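PDB 3MMI: myosin-4 from Saccharomyces cerevisiae, which carries specific mRNAs, including that of ASH1, toward the bud as an actin-based class V motor recruited through the adaptor protein SHE3. Local coordinates for residues Val66-Ser75 with Lys132-Asp140; Met98-Ser106 with Glu197-Val207. All coordinates share one frame; numbering follows the deposited sequence.

Contact 1. Residues Val66-Ser75 with Lys132-Asp140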
loop_
_atom_site.group_PDB
_atom_site.type_symbol
_atom_site.label_atom_id
_atom_site.label_comp_id
_atom_site.label_asym_id
_atom_site.label_seq_id
_atom_site.Cartn_x
_atom_site.Cartn_y
_atom_site.Cartn_z
ATOM N N VAL A 66 8.937 -2.286 -31.808
ATOM C CA VAL A 66 9.975 -3.254 -31.431
ATOM C C VAL A 66 10.221 -4.207 -32.562
ATOM O O VAL A 66 11.358 -4.626 -32.819
ATOM C CB VAL A 66 9.610 -4.109 -30.118
ATOM C CG1 VAL A 66 10.442 -5.399 -30.015
ATOM C CG2 VAL A 66 9.745 -3.262 -28.851
ATOM N N ARG A 67 9.160 -4.552 -33.266
ATOM C CA ARG A 67 9.230 -5.467 -34.386
ATOM C C ARG A 67 10.022 -4.905 -35.527
ATOM O O ARG A 67 10.699 -5.622 -36.217
ATOM C CB ARG A 67 7.842 -5.782 -34.900
ATOM C CG ARG A 67 7.873 -6.564 -36.133
ATOM C CD ARG A 67 7.163 -7.815 -35.924
ATOM N NE ARG A 67 5.879 -7.423 -35.450
ATOM C CZ ARG A 67 5.192 -6.446 -35.995
ATOM N NH1 ARG A 67 5.673 -5.820 -37.029
ATOM N NH2 ARG A 67 4.026 -6.102 -35.496
ATOM N N ASN A 68 9.912 -3.603 -35.701
ATOM C CA ASN A 68 10.573 -2.895 -36.772
ATOM C C ASN A 68 11.879 -2.343 -36.256
ATOM O O ASN A 68 12.512 -1.473 -36.887
ATOM C CB ASN A 68 9.664 -1.773 -37.324
ATOM C CG ASN A 68 8.390 -2.344 -37.911
ATOM O OD1 ASN A 68 8.482 -3.205 -38.841
ATOM N ND2 ASN A 68 7.211 -1.942 -37.368
ATOM N N GLY A 69 12.256 -2.833 -35.080
ATOM C CA GLY A 69 13.580 -2.571 -34.512
ATOM C C GLY A 69 13.804 -1.137 -34.067
ATOM O O GLY A 69 14.945 -0.711 -33.956
ATOM N N LEU A 70 12.758 -0.360 -33.812
ATOM C CA LEU A 70 13.022 1.002 -33.425
ATOM C C LEU A 70 13.173 1.165 -31.885
ATOM O O LEU A 70 12.366 1.795 -31.203
ATOM C CB LEU A 70 12.012 1.965 -34.039
ATOM C CG LEU A 70 12.059 2.023 -35.585
ATOM C CD1 LEU A 70 10.949 2.978 -36.123
ATOM C CD2 LEU A 70 13.415 2.607 -36.021
ATOM N N LEU A 71 14.248 0.597 -31.335
ATOM C CA LEU A 71 14.197 0.239 -29.929
ATOM C C LEU A 71 14.302 1.513 -29.117
ATOM O O LEU A 71 13.726 1.644 -28.020
ATOM C CB LEU A 71 15.300 -0.731 -29.610
ATOM C CG LEU A 71 15.134 -2.117 -30.238
ATOM C CD1 LEU A 71 16.372 -2.936 -29.889
ATOM C CD2 LEU A 71 13.901 -2.793 -29.693
ATOM N N ILE A 72 14.991 2.472 -29.676
ATOM C CA ILE A 72 15.188 3.712 -29.012
ATOM C C ILE A 72 13.946 4.527 -29.041
ATOM O O ILE A 72 13.701 5.275 -28.150
ATOM C CB ILE A 72 16.219 4.536 -29.710
ATOM C CG1 ILE A 72 17.502 3.768 -29.863
ATOM C CG2 ILE A 72 16.463 5.787 -28.957
ATOM C CD1 ILE A 72 18.201 4.129 -31.119
ATOM N N GLN A 73 13.181 4.409 -30.104
ATOM C CA GLN A 73 11.948 5.136 -30.208
ATOM C C GLN A 73 10.946 4.609 -29.203
ATOM O O GLN A 73 10.229 5.355 -28.584
ATOM C CB GLN A 73 11.390 4.989 -31.607
ATOM C CG GLN A 73 11.815 6.044 -32.548
ATOM N N SER A 74 10.926 3.299 -29.046
ATOM C CA SER A 74 10.094 2.659 -28.055
ATOM C C SER A 74 10.400 3.174 -26.653
ATOM O O SER A 74 9.519 3.586 -25.947
ATOM C CB SER A 74 10.275 1.160 -28.137
ATOM O OG SER A 74 9.349 0.481 -27.364
ATOM N N SER A 75 11.657 3.150 -26.263
ATOM C CA SER A 75 12.024 3.677 -25.003
ATOM C C SER A 75 11.496 5.107 -24.785
ATOM O O SER A 75 10.914 5.401 -23.711
ATOM C CB SER A 75 13.535 3.564 -24.861
ATOM O OG SER A 75 14.127 4.689 -24.183
ATOM N N LYS A 132 19.189 -10.464 -30.274
ATOM C CA LYS A 132 19.553 -10.558 -28.867
ATOM C C LYS A 132 19.576 -9.220 -28.113
ATOM O O LYS A 132 19.313 -9.204 -26.914
ATOM C CB LYS A 132 20.901 -11.288 -28.729
ATOM C CG LYS A 132 20.830 -12.782 -29.134
ATOM N N LEU A 133 19.808 -8.136 -28.848
ATOM C CA LEU A 133 19.640 -6.781 -28.395
ATOM C C LEU A 133 18.166 -6.489 -28.071
ATOM O O LEU A 133 17.857 -5.693 -27.138
ATOM C CB LEU A 133 20.091 -5.839 -29.523
ATOM C CG LEU A 133 21.135 -4.821 -29.073
ATOM C CD1 LEU A 133 20.745 -3.434 -29.618
ATOM C CD2 LEU A 133 21.222 -4.762 -27.547
ATOM N N THR A 134 17.277 -7.052 -28.917
ATOM C CA THR A 134 15.833 -6.904 -28.713
ATOM C C THR A 134 15.400 -7.626 -27.403
ATOM O O THR A 134 14.660 -7.085 -26.596
ATOM C CB THR A 134 15.000 -7.434 -29.930
ATOM O OG1 THR A 134 15.069 -6.465 -30.977
ATOM C CG2 THR A 134 13.515 -7.626 -29.553
ATOM N N LEU A 135 15.890 -8.830 -27.227
ATOM C CA LEU A 135 15.702 -9.524 -25.999
ATOM C C LEU A 135 16.172 -8.751 -24.735
ATOM O O LEU A 135 15.443 -8.714 -23.740
ATOM C CB LEU A 135 16.389 -10.868 -26.002
ATOM C CG LEU A 135 15.704 -11.943 -26.837
ATOM C CD1 LEU A 135 16.465 -13.219 -26.627
ATOM C CD2 LEU A 135 14.237 -12.146 -26.474
ATOM N N ILE A 136 17.360 -8.148 -24.795
ATOM C CA ILE A 136 17.861 -7.269 -23.778
ATOM C C ILE A 136 17.003 -6.036 -23.582
ATOM O O ILE A 136 16.724 -5.707 -22.421
ATOM C CB ILE A 136 19.320 -6.808 -24.070
ATOM C CG1 ILE A 136 20.287 -7.992 -23.926
ATOM C CG2 ILE A 136 19.761 -5.614 -23.207
ATOM C CD1 ILE A 136 21.707 -7.691 -24.501
ATOM N N TYR A 137 16.619 -5.336 -24.665
ATOM C CA TYR A 137 15.663 -4.235 -24.535
ATOM C C TYR A 137 14.390 -4.665 -23.724
ATOM O O TYR A 137 13.960 -3.984 -22.841
ATOM C CB TYR A 137 15.279 -3.648 -25.926
ATOM C CG TYR A 137 14.232 -2.621 -25.814
ATOM C CD1 TYR A 137 14.540 -1.317 -25.463
ATOM C CD2 TYR A 137 12.856 -2.993 -25.998
ATOM C CE1 TYR A 137 13.561 -0.387 -25.310
ATOM C CE2 TYR A 137 11.832 -2.031 -25.879
ATOM C CZ TYR A 137 12.195 -0.757 -25.518
ATOM O OH TYR A 137 11.224 0.196 -25.315
ATOM N N LEU A 138 13.813 -5.805 -24.072
ATOM C CA LEU A 138 12.529 -6.169 -23.567
ATOM C C LEU A 138 12.696 -6.573 -22.113
ATOM O O LEU A 138 11.822 -6.321 -21.268
ATOM C CB LEU A 138 11.915 -7.303 -24.366
ATOM C CG LEU A 138 11.396 -7.007 -25.790
ATOM C CD1 LEU A 138 11.033 -8.362 -26.330
ATOM C CD2 LEU A 138 10.166 -6.106 -25.732
ATOM N N ASN A 139 13.825 -7.201 -21.815
ATOM C CA ASN A 139 14.196 -7.501 -20.438
ATOM C C ASN A 139 14.252 -6.256 -19.591
ATOM O O ASN A 139 13.728 -6.227 -18.465
ATOM C CB ASN A 139 15.540 -8.186 -20.383
ATOM C CG ASN A 139 15.722 -8.991 -19.120
ATOM O OD1 ASN A 139 15.019 -9.982 -18.883
ATOM N ND2 ASN A 139 16.654 -8.562 -18.299
ATOM N N ASP A 140 14.775 -5.188 -20.172
ATOM C CA ASP A 140 14.934 -3.967 -19.448
ATOM C C ASP A 140 13.598 -3.316 -19.337
ATOM O O ASP A 140 13.330 -2.673 -18.327
ATOM C CB ASP A 140 15.899 -3.067 -20.178
ATOM C CG ASP A 140 16.209 -1.804 -19.450
ATOM O OD1 ASP A 140 16.892 -1.828 -18.415
ATOM O OD2 ASP A 140 15.798 -0.760 -19.914
#
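Residues 71-75 and 132-140 run side by side as parallel helices, their short axes 8° apart and 11.3 Å distant, with Leu71 and Tyr137 facing each other at a CA-CA distance of 7.2 Å. Tyr137 bridges this wide gap. With its CG anti to the backbone N (chi1 175°), the ring reaches across as a knob into a hole made by Val66, Leu71, Ser74 and Ser75. Leu71 lies against one face of the ring, its CD2 making an off-centre CH-pi contact 4.2 Å from the centroid, while Ser75 CB sits at the ring edge. Beyond the ring, Tyr137 OH and Ser74 OG share a hydrogen bond of 2.8 Å. The hole draws on two successive helices of the myosin V globular tail: a Schellman motif at Gly69, with positive phi, ends helix 53-67, and helix 71-91 starts directly afterwards with Leu70 as its N-cap residue. Val66, on the last turn before this break, splits its methyls, CG1 meeting Thr134 CG2 at 3.8 Å and CG2 reaching Tyr137 CE2 at 3.8 Å. Leu71 CD1 crosses to Thr134 OG1, 3.9 Å away. Tyr122 packs on both Val66 and Thr134, and Leu138 CD2, 4.2 Å from Val66 CG2, also packs on helix 111-119.

Contact 2. Residues Met98-Ser106 with Glu197-Val207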
loop_
_atom_site.group_PDB
_atom_site.type_symbol
_atom_site.label_atom_id
_atom_site.label_comp_id
_atom_site.label_asym_id
_atom_site.label_seq_id
_atom_site.Cartn_x
_atom_site.Cartn_y
_atom_site.Cartn_z
ATOM N N MET A 98 -10.214 6.737 -6.290
ATOM C CA MET A 98 -10.485 5.320 -6.281
ATOM C C MET A 98 -10.599 4.768 -7.674
ATOM O O MET A 98 -9.812 3.938 -8.062
ATOM C CB MET A 98 -11.733 4.979 -5.490
ATOM C CG MET A 98 -11.829 3.514 -5.193
ATOM S SD MET A 98 -13.012 2.956 -3.992
ATOM C CE MET A 98 -14.155 2.199 -5.061
ATOM N N LEU A 99 -11.572 5.248 -8.431
ATOM C CA LEU A 99 -11.824 4.726 -9.773
ATOM C C LEU A 99 -10.644 4.958 -10.675
ATOM O O LEU A 99 -10.188 4.037 -11.361
ATOM C CB LEU A 99 -13.041 5.406 -10.411
ATOM C CG LEU A 99 -14.417 4.980 -9.908
ATOM C CD1 LEU A 99 -15.495 5.614 -10.789
ATOM C CD2 LEU A 99 -14.496 3.491 -9.999
ATOM N N GLY A 100 -10.191 6.204 -10.694
ATOM C CA GLY A 100 -9.109 6.595 -11.565
ATOM C C GLY A 100 -7.803 5.856 -11.285
ATOM O O GLY A 100 -7.173 5.360 -12.222
ATOM N N GLY A 101 -7.405 5.823 -10.014
ATOM C CA GLY A 101 -6.244 5.062 -9.555
ATOM C C GLY A 101 -6.283 3.616 -10.046
ATOM O O GLY A 101 -5.361 3.108 -10.747
ATOM N N ILE A 102 -7.406 2.980 -9.791
ATOM C CA ILE A 102 -7.565 1.604 -10.193
ATOM C C ILE A 102 -7.571 1.363 -11.686
ATOM O O ILE A 102 -6.933 0.446 -12.146
ATOM C CB ILE A 102 -8.814 0.958 -9.560
ATOM C CG1 ILE A 102 -8.624 0.855 -8.039
ATOM C CG2 ILE A 102 -8.982 -0.462 -10.046
ATOM C CD1 ILE A 102 -10.036 0.702 -7.247
ATOM N N PHE A 103 -8.309 2.194 -12.446
ATOM C CA PHE A 103 -8.348 2.061 -13.913
ATOM C C PHE A 103 -6.906 2.139 -14.450
ATOM O O PHE A 103 -6.476 1.266 -15.131
ATOM C CB PHE A 103 -9.165 3.225 -14.497
ATOM C CG PHE A 103 -9.124 3.295 -15.992
ATOM C CD1 PHE A 103 -9.861 2.382 -16.750
ATOM C CD2 PHE A 103 -8.372 4.274 -16.648
ATOM C CE1 PHE A 103 -9.836 2.447 -18.152
ATOM C CE2 PHE A 103 -8.365 4.334 -18.023
ATOM C CZ PHE A 103 -9.091 3.429 -18.777
ATOM N N TRP A 104 -6.172 3.192 -14.086
ATOM C CA TRP A 104 -4.825 3.423 -14.635
ATOM C C TRP A 104 -3.865 2.281 -14.199
ATOM O O TRP A 104 -3.092 1.738 -15.012
ATOM C CB TRP A 104 -4.302 4.841 -14.269
ATOM C CG TRP A 104 -5.119 5.944 -15.069
ATOM C CD1 TRP A 104 -5.971 6.906 -14.558
ATOM C CD2 TRP A 104 -5.148 6.115 -16.501
ATOM N NE1 TRP A 104 -6.487 7.672 -15.579
ATOM C CE2 TRP A 104 -6.011 7.205 -16.779
ATOM C CE3 TRP A 104 -4.525 5.460 -17.569
ATOM C CZ2 TRP A 104 -6.262 7.650 -18.103
ATOM C CZ3 TRP A 104 -4.752 5.902 -18.867
ATOM C CH2 TRP A 104 -5.623 6.985 -19.124
ATOM N N LEU A 105 -3.973 1.867 -12.940
ATOM C CA LEU A 105 -3.039 0.917 -12.406
ATOM C C LEU A 105 -3.329 -0.428 -12.979
ATOM O O LEU A 105 -2.425 -1.172 -13.307
ATOM C CB LEU A 105 -3.042 0.852 -10.898
ATOM C CG LEU A 105 -2.267 2.038 -10.276
ATOM C CD1 LEU A 105 -2.626 2.340 -8.863
ATOM C CD2 LEU A 105 -0.745 1.923 -10.467
ATOM N N SER A 106 -4.594 -0.727 -13.159
ATOM C CA SER A 106 -4.927 -1.953 -13.825
ATOM C C SER A 106 -4.375 -2.052 -15.240
ATOM O O SER A 106 -3.922 -3.117 -15.627
ATOM C CB SER A 106 -6.439 -2.119 -13.885
ATOM O OG SER A 106 -6.641 -3.420 -14.409
ATOM N N GLU A 197 -17.363 -2.314 -2.046
ATOM C CA GLU A 197 -17.361 -1.431 -3.181
ATOM C C GLU A 197 -15.963 -1.263 -3.758
ATOM O O GLU A 197 -15.799 -1.131 -4.962
ATOM C CB GLU A 197 -18.023 -0.082 -2.821
ATOM C CG GLU A 197 -19.563 -0.251 -2.654
ATOM C CD GLU A 197 -20.303 1.006 -2.179
ATOM O OE1 GLU A 197 -19.688 2.102 -2.099
ATOM O OE2 GLU A 197 -21.476 0.890 -1.858
ATOM N N PHE A 198 -14.929 -1.305 -2.901
ATOM C CA PHE A 198 -13.544 -1.313 -3.358
ATOM C C PHE A 198 -13.326 -2.567 -4.137
ATOM O O PHE A 198 -12.733 -2.589 -5.235
ATOM C CB PHE A 198 -12.605 -1.300 -2.131
ATOM C CG PHE A 198 -11.170 -1.129 -2.449
ATOM C CD1 PHE A 198 -10.755 -0.626 -3.685
ATOM C CD2 PHE A 198 -10.211 -1.351 -1.464
ATOM C CE1 PHE A 198 -9.414 -0.391 -3.970
ATOM C CE2 PHE A 198 -8.882 -1.208 -1.779
ATOM C CZ PHE A 198 -8.480 -0.684 -3.009
ATOM N N ASP A 199 -13.800 -3.661 -3.581
ATOM C CA ASP A 199 -13.676 -4.933 -4.244
ATOM C C ASP A 199 -14.391 -5.041 -5.627
ATOM O O ASP A 199 -13.883 -5.674 -6.560
ATOM C CB ASP A 199 -14.232 -6.013 -3.325
ATOM C CG ASP A 199 -14.065 -7.435 -3.911
ATOM O OD1 ASP A 199 -13.030 -8.098 -3.678
ATOM O OD2 ASP A 199 -14.958 -7.892 -4.672
ATOM N N ALA A 200 -15.556 -4.388 -5.777
ATOM C CA ALA A 200 -16.280 -4.392 -7.111
ATOM C C ALA A 200 -15.521 -3.688 -8.186
ATOM O O ALA A 200 -15.503 -4.138 -9.312
ATOM C CB ALA A 200 -17.695 -3.736 -6.968
ATOM N N VAL A 201 -15.001 -2.493 -7.866
ATOM C CA VAL A 201 -14.224 -1.701 -8.809
ATOM C C VAL A 201 -12.970 -2.496 -9.232
ATOM O O VAL A 201 -12.702 -2.674 -10.384
ATOM C CB VAL A 201 -13.817 -0.429 -8.177
ATOM C CG1 VAL A 201 -12.920 0.345 -9.153
ATOM C CG2 VAL A 201 -15.032 0.395 -7.727
ATOM N N LEU A 202 -12.278 -3.098 -8.263
ATOM C CA LEU A 202 -11.143 -3.956 -8.607
ATOM C C LEU A 202 -11.556 -5.013 -9.673
ATOM O O LEU A 202 -10.875 -5.175 -10.712
ATOM C CB LEU A 202 -10.602 -4.629 -7.348
ATOM C CG LEU A 202 -9.400 -4.036 -6.612
ATOM C CD1 LEU A 202 -8.957 -2.729 -7.042
ATOM C CD2 LEU A 202 -9.653 -4.141 -5.056
ATOM N N CYS A 203 -12.677 -5.714 -9.430
ATOM C CA CYS A 203 -13.240 -6.663 -10.481
ATOM C C CYS A 203 -13.745 -5.945 -11.739
ATOM O O CYS A 203 -13.491 -6.415 -12.810
ATOM C CB CYS A 203 -14.366 -7.516 -9.978
ATOM S SG CYS A 203 -14.045 -8.466 -8.447
ATOM N N LYS A 204 -14.388 -4.791 -11.591
ATOM C CA LYS A 204 -14.904 -4.015 -12.733
ATOM C C LYS A 204 -13.768 -3.713 -13.685
ATOM O O LYS A 204 -13.813 -4.138 -14.879
ATOM C CB LYS A 204 -15.572 -2.691 -12.251
ATOM C CG LYS A 204 -16.248 -1.879 -13.382
ATOM N N PHE A 205 -12.715 -3.064 -13.164
ATOM C CA PHE A 205 -11.591 -2.638 -13.999
ATOM C C PHE A 205 -10.588 -3.756 -14.274
ATOM O O PHE A 205 -9.465 -3.508 -14.657
ATOM C CB PHE A 205 -10.958 -1.346 -13.458
ATOM C CG PHE A 205 -11.848 -0.176 -13.531
ATOM C CD1 PHE A 205 -12.651 0.048 -14.653
ATOM C CD2 PHE A 205 -11.895 0.750 -12.500
ATOM C CE1 PHE A 205 -13.490 1.171 -14.700
ATOM C CE2 PHE A 205 -12.739 1.867 -12.573
ATOM C CZ PHE A 205 -13.528 2.071 -13.669
ATOM N N GLN A 206 -11.008 -4.986 -14.057
ATOM C CA GLN A 206 -10.222 -6.165 -14.390
ATOM C C GLN A 206 -8.775 -6.300 -13.777
ATOM O O GLN A 206 -7.853 -6.828 -14.438
ATOM C CB GLN A 206 -10.169 -6.353 -15.929
ATOM C CG GLN A 206 -11.535 -6.860 -16.576
ATOM C CD GLN A 206 -11.486 -6.855 -18.137
ATOM O OE1 GLN A 206 -10.768 -7.655 -18.755
ATOM N NE2 GLN A 206 -12.180 -5.903 -18.749
ATOM N N VAL A 207 -8.573 -5.924 -12.501
ATOM C CA VAL A 207 -7.253 -6.153 -11.981
ATOM C C VAL A 207 -6.991 -7.644 -11.789
ATOM O O VAL A 207 -7.839 -8.362 -11.346
ATOM C CB VAL A 207 -6.825 -5.184 -10.819
ATOM C CG1 VAL A 207 -7.680 -3.954 -10.700
ATOM C CG2 VAL A 207 -6.599 -5.894 -9.492
#
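The Phe205 ring has Phe103 CB over one face, 4.3 Å from the ring centroid, and Lys204 CG of its own chain segment over the other; Ile102 CG2 lies at its edge. Phe103 also turns its own ring edge toward Phe205, a T-shaped pair with centroids 5.7 Å apart and planes at 75°. Leu99 CD2 lies oblique to the Phe205 ring, 3.5 Å from CE2, the two side chains crossing at about a right angle. The Phe198 ring receives Ile102 CD1 at its edge, 3.5 Å from CE1, and Leu202 CD2 over a face, with Met98 SD in an oblique Met-aromatic contact. Ile102 meets several side chains at once: CD1 is wedged among Phe198, Val201 CG1 and Leu202 CD1, and CG2 also touches Val207 CG1 at 3.8 Å. At the other end, Ser106 OG donates a hydrogen bond of 2.8 Å to Phe205 O, tilted 23° from the carbonyl plane. That carbonyl lies just past helix 185-204, in the turn where Gln206, with positive phi, is the C-prime residue of a Schellman motif. The short helical segments cross at -34°. Helix 132-168 adds Phe160 beside Met98 and Phe198, and Trp156 against Ile102; helix 209-234 covers Phe198 through Ile215 and Thr219, while Phe103 reaches the loop residues Val41 and Val43.

Both contacts are helix packing within the all-helical globular tail. Their centres are 31 Å apart and their nearest atoms about 16 Å, so they do not touch. The centre of contact 1 lies toward the periphery, about 32 Å from the centre of the chain, and that of contact 2 about 15 Å from it. Along the sequence their segments alternate, and helices 71-91 and 97-108 are consecutive. Helix 132-168 provides a physical connection: its first turns form one side of contact 1, while Trp156 and Phe160 farther along pack against residues of contact 2. Helix 71-91 is a second bridge, beginning in contact 1 and touching Trp104 through Val85, Ile88 and Val89.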